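Alpha-1,2-mannosidase (Trichoderma reesei, PDB 1HCU) is a calcium-dependent glycosidase of family 47 that probably trims alpha-1,2-linked mannose residues from high-mannose N-glycans. Local coordinates at residues Gly341-Thr344 with Gly349-Pro352; Gly351-Ala356 with Ile389-Thr394. All blocks are in the same frame, centred on the assembly; numbering follows the deposited sequence.

Interaction 1: residues Gly341-Thr344 with Gly349-Pro352; sequences GTYT and GIGP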
ATOM      1  N   GLY A 341      -0.146   5.608 -18.062  1.00 13.27           N
ATOM      2  CA  GLY A 341       0.264   5.386 -19.439  1.00 11.59           C
ATOM      3  C   GLY A 341       0.876   4.007 -19.644  1.00 11.95           C
ATOM      4  O   GLY A 341       0.959   3.532 -20.782  1.00 11.25           O
ATOM      5  N   THR A 342       1.320   3.363 -18.562  1.00  9.78           N
ATOM      6  CA  THR A 342       1.904   2.018 -18.677  1.00 11.65           C
ATOM      7  C   THR A 342       0.768   0.994 -18.662  1.00 12.32           C
ATOM      8  O   THR A 342       0.967  -0.189 -18.939  1.00 11.20           O
ATOM      9  CB  THR A 342       2.907   1.693 -17.525  1.00 10.45           C
ATOM     10  OG1 THR A 342       2.230   1.724 -16.258  1.00 10.26           O
ATOM     11  CG2 THR A 342       4.062   2.693 -17.517  1.00  7.56           C
ATOM     12  N   TYR A 343      -0.426   1.475 -18.328  1.00 12.31           N
ATOM     13  CA  TYR A 343      -1.629   0.644 -18.299  1.00 14.70           C
ATOM     14  C   TYR A 343      -2.269   0.711 -19.694  1.00 15.38           C
ATOM     15  O   TYR A 343      -2.409  -0.296 -20.387  1.00 14.58           O
ATOM     16  CB  TYR A 343      -2.629   1.198 -17.276  1.00 13.57           C
ATOM     17  CG  TYR A 343      -2.675   0.501 -15.933  1.00 14.56           C
ATOM     18  CD1 TYR A 343      -3.752  -0.321 -15.599  1.00 14.06           C
ATOM     19  CD2 TYR A 343      -1.664   0.684 -14.983  1.00 13.61           C
ATOM     20  CE1 TYR A 343      -3.828  -0.943 -14.360  1.00 12.11           C
ATOM     21  CE2 TYR A 343      -1.728   0.063 -13.736  1.00 12.95           C
ATOM     22  CZ  TYR A 343      -2.815  -0.751 -13.431  1.00 14.75           C
ATOM     23  OH  TYR A 343      -2.889  -1.387 -12.214  1.00 12.53           O
ATOM     24  N   THR A 344      -2.631   1.932 -20.080  1.00 16.04           N
ATOM     25  CA  THR A 344      -3.303   2.243 -21.341  1.00 18.26           C
ATOM     26  C   THR A 344      -2.547   1.876 -22.621  1.00 17.20           C
ATOM     27  O   THR A 344      -3.158   1.741 -23.678  1.00 16.68           O
ATOM     28  CB  THR A 344      -3.669   3.772 -21.394  1.00 19.27           C
ATOM     29  OG1 THR A 344      -4.568   4.031 -22.476  1.00 23.25           O
ATOM     30  CG2 THR A 344      -2.416   4.615 -21.591  1.00 18.48           C
ATOM     31  N   GLY A 349      -4.089  -3.497 -21.520  1.00 11.48           N
ATOM     32  CA  GLY A 349      -4.583  -2.288 -20.893  1.00 12.57           C
ATOM     33  C   GLY A 349      -4.249  -2.295 -19.406  1.00 13.45           C
ATOM     34  O   GLY A 349      -4.752  -1.471 -18.650  1.00 13.20           O
ATOM     35  N   ILE A 350      -3.393  -3.228 -18.989  1.00 14.44           N
ATOM     36  CA  ILE A 350      -2.968  -3.349 -17.595  1.00 14.70           C
ATOM     37  C   ILE A 350      -1.468  -3.042 -17.489  1.00 15.73           C
ATOM     38  O   ILE A 350      -0.684  -3.472 -18.337  1.00 15.75           O
ATOM     39  CB  ILE A 350      -3.243  -4.786 -17.052  1.00 15.60           C
ATOM     40  CG1 ILE A 350      -4.751  -5.069 -17.099  1.00 15.43           C
ATOM     41  CG2 ILE A 350      -2.712  -4.930 -15.619  1.00 14.03           C
ATOM     42  CD1 ILE A 350      -5.137  -6.506 -16.782  1.00 14.22           C
ATOM     43  N   GLY A 351      -1.075  -2.305 -16.450  1.00 15.81           N
ATOM     44  CA  GLY A 351       0.326  -1.941 -16.275  1.00 14.82           C
ATOM     45  C   GLY A 351       1.258  -3.079 -15.876  1.00 15.84           C
ATOM     46  O   GLY A 351       0.847  -3.995 -15.169  1.00 15.49           O
ATOM     47  N   PRO A 352       2.527  -3.043 -16.314  1.00 15.40           N
ATOM     48  CA  PRO A 352       3.523  -4.074 -16.000  1.00 16.22           C
ATOM     49  C   PRO A 352       4.047  -3.961 -14.572  1.00 16.05           C
ATOM     50  O   PRO A 352       3.931  -2.916 -13.944  1.00 15.46           O
ATOM     51  CB  PRO A 352       4.614  -3.822 -17.036  1.00 16.75           C
ATOM     52  CG  PRO A 352       4.579  -2.332 -17.185  1.00 17.04           C
ATOM     53  CD  PRO A 352       3.092  -2.025 -17.222  1.00 16.25           C
TER
HETATM   54  O   HOH W   1       2.589  -0.571 -14.193  1.00  8.82           O

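Interaction 2: residues Gly351-Ala356 with Ile389-Thr394; sequences GPEGFA and ILRPET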
ATOM      1  N   GLY A 351      -1.075  -2.305 -16.450  1.00 15.81           N
ATOM      2  CA  GLY A 351       0.326  -1.941 -16.275  1.00 14.82           C
ATOM      3  C   GLY A 351       1.258  -3.079 -15.876  1.00 15.84           C
ATOM      4  O   GLY A 351       0.847  -3.995 -15.169  1.00 15.49           O
ATOM      5  N   PRO A 352       2.527  -3.043 -16.314  1.00 15.40           N
ATOM      6  CA  PRO A 352       3.523  -4.074 -16.000  1.00 16.22           C
ATOM      7  C   PRO A 352       4.047  -3.961 -14.572  1.00 16.05           C
ATOM      8  O   PRO A 352       3.931  -2.916 -13.944  1.00 15.46           O
ATOM      9  CB  PRO A 352       4.614  -3.822 -17.036  1.00 16.75           C
ATOM     10  CG  PRO A 352       4.579  -2.332 -17.185  1.00 17.04           C
ATOM     11  CD  PRO A 352       3.092  -2.025 -17.222  1.00 16.25           C
ATOM     12  N   GLU A 353       4.620  -5.051 -14.072  1.00 17.27           N
ATOM     13  CA  GLU A 353       5.171  -5.105 -12.721  1.00 18.08           C
ATOM     14  C   GLU A 353       6.448  -4.278 -12.664  1.00 17.70           C
ATOM     15  O   GLU A 353       6.722  -3.577 -11.685  1.00 17.85           O
ATOM     16  CB  GLU A 353       5.482  -6.553 -12.367  1.00 19.85           C
ATOM     17  CG  GLU A 353       4.932  -6.983 -11.041  1.00 24.85           C
ATOM     18  CD  GLU A 353       5.782  -6.513  -9.910  1.00 25.32           C
ATOM     19  OE1 GLU A 353       7.009  -6.475 -10.107  1.00 29.51           O
ATOM     20  OE2 GLU A 353       5.241  -6.201  -8.834  1.00 24.28           O
ATOM     21  N   GLY A 354       7.223  -4.376 -13.736  1.00 16.12           N
ATOM     22  CA  GLY A 354       8.458  -3.637 -13.837  1.00 14.48           C
ATOM     23  C   GLY A 354       8.644  -3.173 -15.268  1.00 13.96           C
ATOM     24  O   GLY A 354       8.344  -3.920 -16.201  1.00 15.45           O
ATOM     25  N   PHE A 355       9.119  -1.942 -15.438  1.00 11.66           N
ATOM     26  CA  PHE A 355       9.358  -1.384 -16.759  1.00 12.48           C
ATOM     27  C   PHE A 355      10.554  -0.443 -16.710  1.00 13.21           C
ATOM     28  O   PHE A 355      10.962  -0.002 -15.634  1.00 12.62           O
ATOM     29  CB  PHE A 355       8.110  -0.645 -17.282  1.00 13.38           C
ATOM     30  CG  PHE A 355       7.725   0.569 -16.471  1.00 13.87           C
ATOM     31  CD1 PHE A 355       8.251   1.824 -16.763  1.00 11.14           C
ATOM     32  CD2 PHE A 355       6.834   0.449 -15.407  1.00 15.48           C
ATOM     33  CE1 PHE A 355       7.896   2.944 -16.011  1.00 11.25           C
ATOM     34  CE2 PHE A 355       6.473   1.564 -14.647  1.00 14.96           C
ATOM     35  CZ  PHE A 355       7.004   2.813 -14.951  1.00 12.50           C
ATOM     36  N   ALA A 356      11.116  -0.139 -17.877  1.00 12.31           N
ATOM     37  CA  ALA A 356      12.281   0.739 -17.941  1.00 12.87           C
ATOM     38  C   ALA A 356      12.284   1.643 -19.178  1.00 11.42           C
ATOM     39  O   ALA A 356      11.491   1.465 -20.099  1.00 10.52           O
ATOM     40  CB  ALA A 356      13.555  -0.101 -17.900  1.00 11.72           C
ATOM     41  N   ILE A 389      -0.200  -8.924 -10.391  1.00 13.91           N
ATOM     42  CA  ILE A 389      -0.798  -9.713  -9.323  1.00 13.16           C
ATOM     43  C   ILE A 389      -1.860  -8.977  -8.527  1.00 12.39           C
ATOM     44  O   ILE A 389      -1.930  -9.078  -7.298  1.00 12.24           O
ATOM     45  CB  ILE A 389       0.284 -10.280  -8.359  1.00 14.15           C
ATOM     46  CG1 ILE A 389       0.981  -9.158  -7.590  1.00 14.99           C
ATOM     47  CG2 ILE A 389       1.327 -11.046  -9.159  1.00 12.80           C
ATOM     48  CD1 ILE A 389       1.987  -9.678  -6.566  1.00 12.49           C
ATOM     49  N   LEU A 390      -2.688  -8.227  -9.245  1.00 12.91           N
ATOM     50  CA  LEU A 390      -3.795  -7.496  -8.643  1.00 11.45           C
ATOM     51  C   LEU A 390      -3.385  -6.331  -7.732  1.00 12.60           C
ATOM     52  O   LEU A 390      -4.103  -6.009  -6.776  1.00 13.50           O
ATOM     53  CB  LEU A 390      -4.687  -8.497  -7.880  1.00 11.20           C
ATOM     54  CG  LEU A 390      -5.148  -9.735  -8.682  1.00 13.61           C
ATOM     55  CD1 LEU A 390      -5.986 -10.677  -7.829  1.00 12.58           C
ATOM     56  CD2 LEU A 390      -5.975  -9.262  -9.892  1.00 13.67           C
ATOM     57  N   ARG A 391      -2.251  -5.690  -8.024  1.00 11.87           N
ATOM     58  CA  ARG A 391      -1.799  -4.562  -7.204  1.00 13.48           C
ATOM     59  C   ARG A 391      -2.760  -3.385  -7.301  1.00 13.09           C
ATOM     60  O   ARG A 391      -3.535  -3.284  -8.248  1.00 14.98           O
ATOM     61  CB  ARG A 391      -0.380  -4.129  -7.583  1.00 12.54           C
ATOM     62  CG  ARG A 391       0.676  -5.144  -7.127  1.00 13.63           C
ATOM     63  CD  ARG A 391       2.068  -4.574  -7.231  1.00 13.90           C
ATOM     64  NE  ARG A 391       3.131  -5.550  -6.993  1.00 13.38           N
ATOM     65  CZ  ARG A 391       3.410  -6.125  -5.823  1.00 14.77           C
ATOM     66  NH1 ARG A 391       2.698  -5.845  -4.734  1.00 13.83           N
ATOM     67  NH2 ARG A 391       4.435  -6.965  -5.740  1.00 13.15           N
ATOM     68  N   PRO A 392      -2.726  -2.484  -6.315  1.00 12.53           N
ATOM     69  CA  PRO A 392      -3.642  -1.345  -6.348  1.00 11.66           C
ATOM     70  C   PRO A 392      -3.038   0.048  -6.500  1.00 12.65           C
ATOM     71  O   PRO A 392      -3.771   1.024  -6.674  1.00 13.36           O
ATOM     72  CB  PRO A 392      -4.339  -1.475  -5.013  1.00 10.22           C
ATOM     73  CG  PRO A 392      -3.140  -1.783  -4.107  1.00 11.65           C
ATOM     74  CD  PRO A 392      -2.260  -2.733  -4.936  1.00 10.89           C
ATOM     75  N   GLU A 393      -1.719   0.148  -6.433  1.00 11.84           N
ATOM     76  CA  GLU A 393      -1.063   1.445  -6.491  1.00 12.45           C
ATOM     77  C   GLU A 393      -1.546   2.457  -7.523  1.00 12.43           C
ATOM     78  O   GLU A 393      -1.644   3.641  -7.221  1.00 13.75           O
ATOM     79  CB  GLU A 393       0.446   1.260  -6.637  1.00 12.83           C
ATOM     80  CG  GLU A 393       1.084   0.572  -5.443  1.00 16.07           C
ATOM     81  CD  GLU A 393       0.944  -0.933  -5.495  1.00 17.32           C
ATOM     82  OE1 GLU A 393       1.241  -1.590  -4.480  1.00 21.97           O
ATOM     83  OE2 GLU A 393       0.546  -1.461  -6.547  1.00 16.77           O
ATOM     84  N   THR A 394      -1.841   2.009  -8.735  1.00 12.02           N
ATOM     85  CA  THR A 394      -2.284   2.920  -9.777  1.00 11.11           C
ATOM     86  C   THR A 394      -3.713   3.416  -9.543  1.00 11.95           C
ATOM     87  O   THR A 394      -3.996   4.618  -9.682  1.00  9.52           O
ATOM     88  CB  THR A 394      -2.127   2.246 -11.149  1.00 12.11           C
ATOM     89  OG1 THR A 394      -0.732   2.023 -11.393  1.00 10.90           O
ATOM     90  CG2 THR A 394      -2.695   3.113 -12.254  1.00 12.64           C
TER

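Interaction 1: residues Gly341-Thr344 with Gly349-Pro352
The ring of Y343 lies flat against the backbone of G351. Over the middle of one face sits G351 N, with CG of Y343 at 3.3 Å from it, and G351 CA makes a CH-pi contact with the same face, 3.9 Å from the ring centroid. A side chain on G351 would run into CD2 of the tyrosine, so the glycine is what lets the ring come so near. The Y343 chi1 of -100° swings the ring across the returning chain, and CE1 grazes CG2 of I350 at 4.3 Å. G351 CA also donates a C-H...O contact to T342 O at 3.3 Å.

In T342, chi1 of 62° sets OG1 between the backbone N and the carbonyl carbon, where it bonds to Y339 O and takes a bond from a water that also donates to P352 O. CB of T342 lies 3.7 Å from CD of P352, the two side chains crossing at about a right angle.

No direct hydrogen bond joins the segments; they fold back on each other where helix 326-344 ends and the chain runs on into strand 354-356, while the side chain of I350 packs on A420 and A424 of helix 408-425.

Interaction 2: residues Gly351-Ala356 with Ile389-Thr394
E353 and R391 reach across to each other and meet in a salt bridge made through one carboxylate oxygen. OE2 of E353 lies at the edge of the guanidinium, close to its plane, and R391 takes it side-on with two nitrogens. The stronger bond runs from NE to OE2 at 2.9 Å, with an angle of 161° at the hydrogen, and arrives nearly along the C-O axis. NH2 reaches the same oxygen from the syn side at 3.3 Å, bent and well out of the carboxylate plane. The planes of the two flat groups are 54° apart and both N-H groups go to OE2, so this is not the coplanar pairing in which each oxygen takes its own N-H.

The side chains come to this meeting differently. E353 is bent at chi2 (-79°), which brings its carboxylate round towards the arginine, whereas R391 is extended from CG to NE and so carries its guanidinium far from its own backbone. CD1 of I389 lies 3.7 Å above one face of that group, towards the rim. An alanine in place of R391 takes away both donors to OE2, and would probably leave the E353 carboxylate without this charge partner and freer to turn.

E353 is a predicted proton donor, and E393, two residues beyond R391, is another predicted active-site residue; the salt bridge is consistent with the arginine helping to position a carboxylate that may act in catalysis.

E353 leads into strand 354-356 and, with G354, faces A385 in a classic beta bulge; the strand pairs with 300-306 and 382-383. R391 sits in the loop just before helix 393-405, with I389, L390 and P392 packed on helix 451-465.

Interactions 1 and 2 share G351 and P352, and their centres are about 8 Å apart: the chain that turns back under Y343 in the first runs straight on to E353 in the second. They also touch, Y343 CE2 meeting T394 OG1 at 3.2 Å and T342 CG2 meeting F355 CZ at 3.9 Å. A polar route joins them too, since Y343 OH bonds to H307 NE2, whose ND1 makes a weak bond to E393 OE2. Interaction 2 contains the predicted active-site residues E353 and E393, and the R391 side chain is about 8 Å from those of E100 and D245, also predicted, and from the calcium ion; the side chain of Y343 is about 13 Å from the metal.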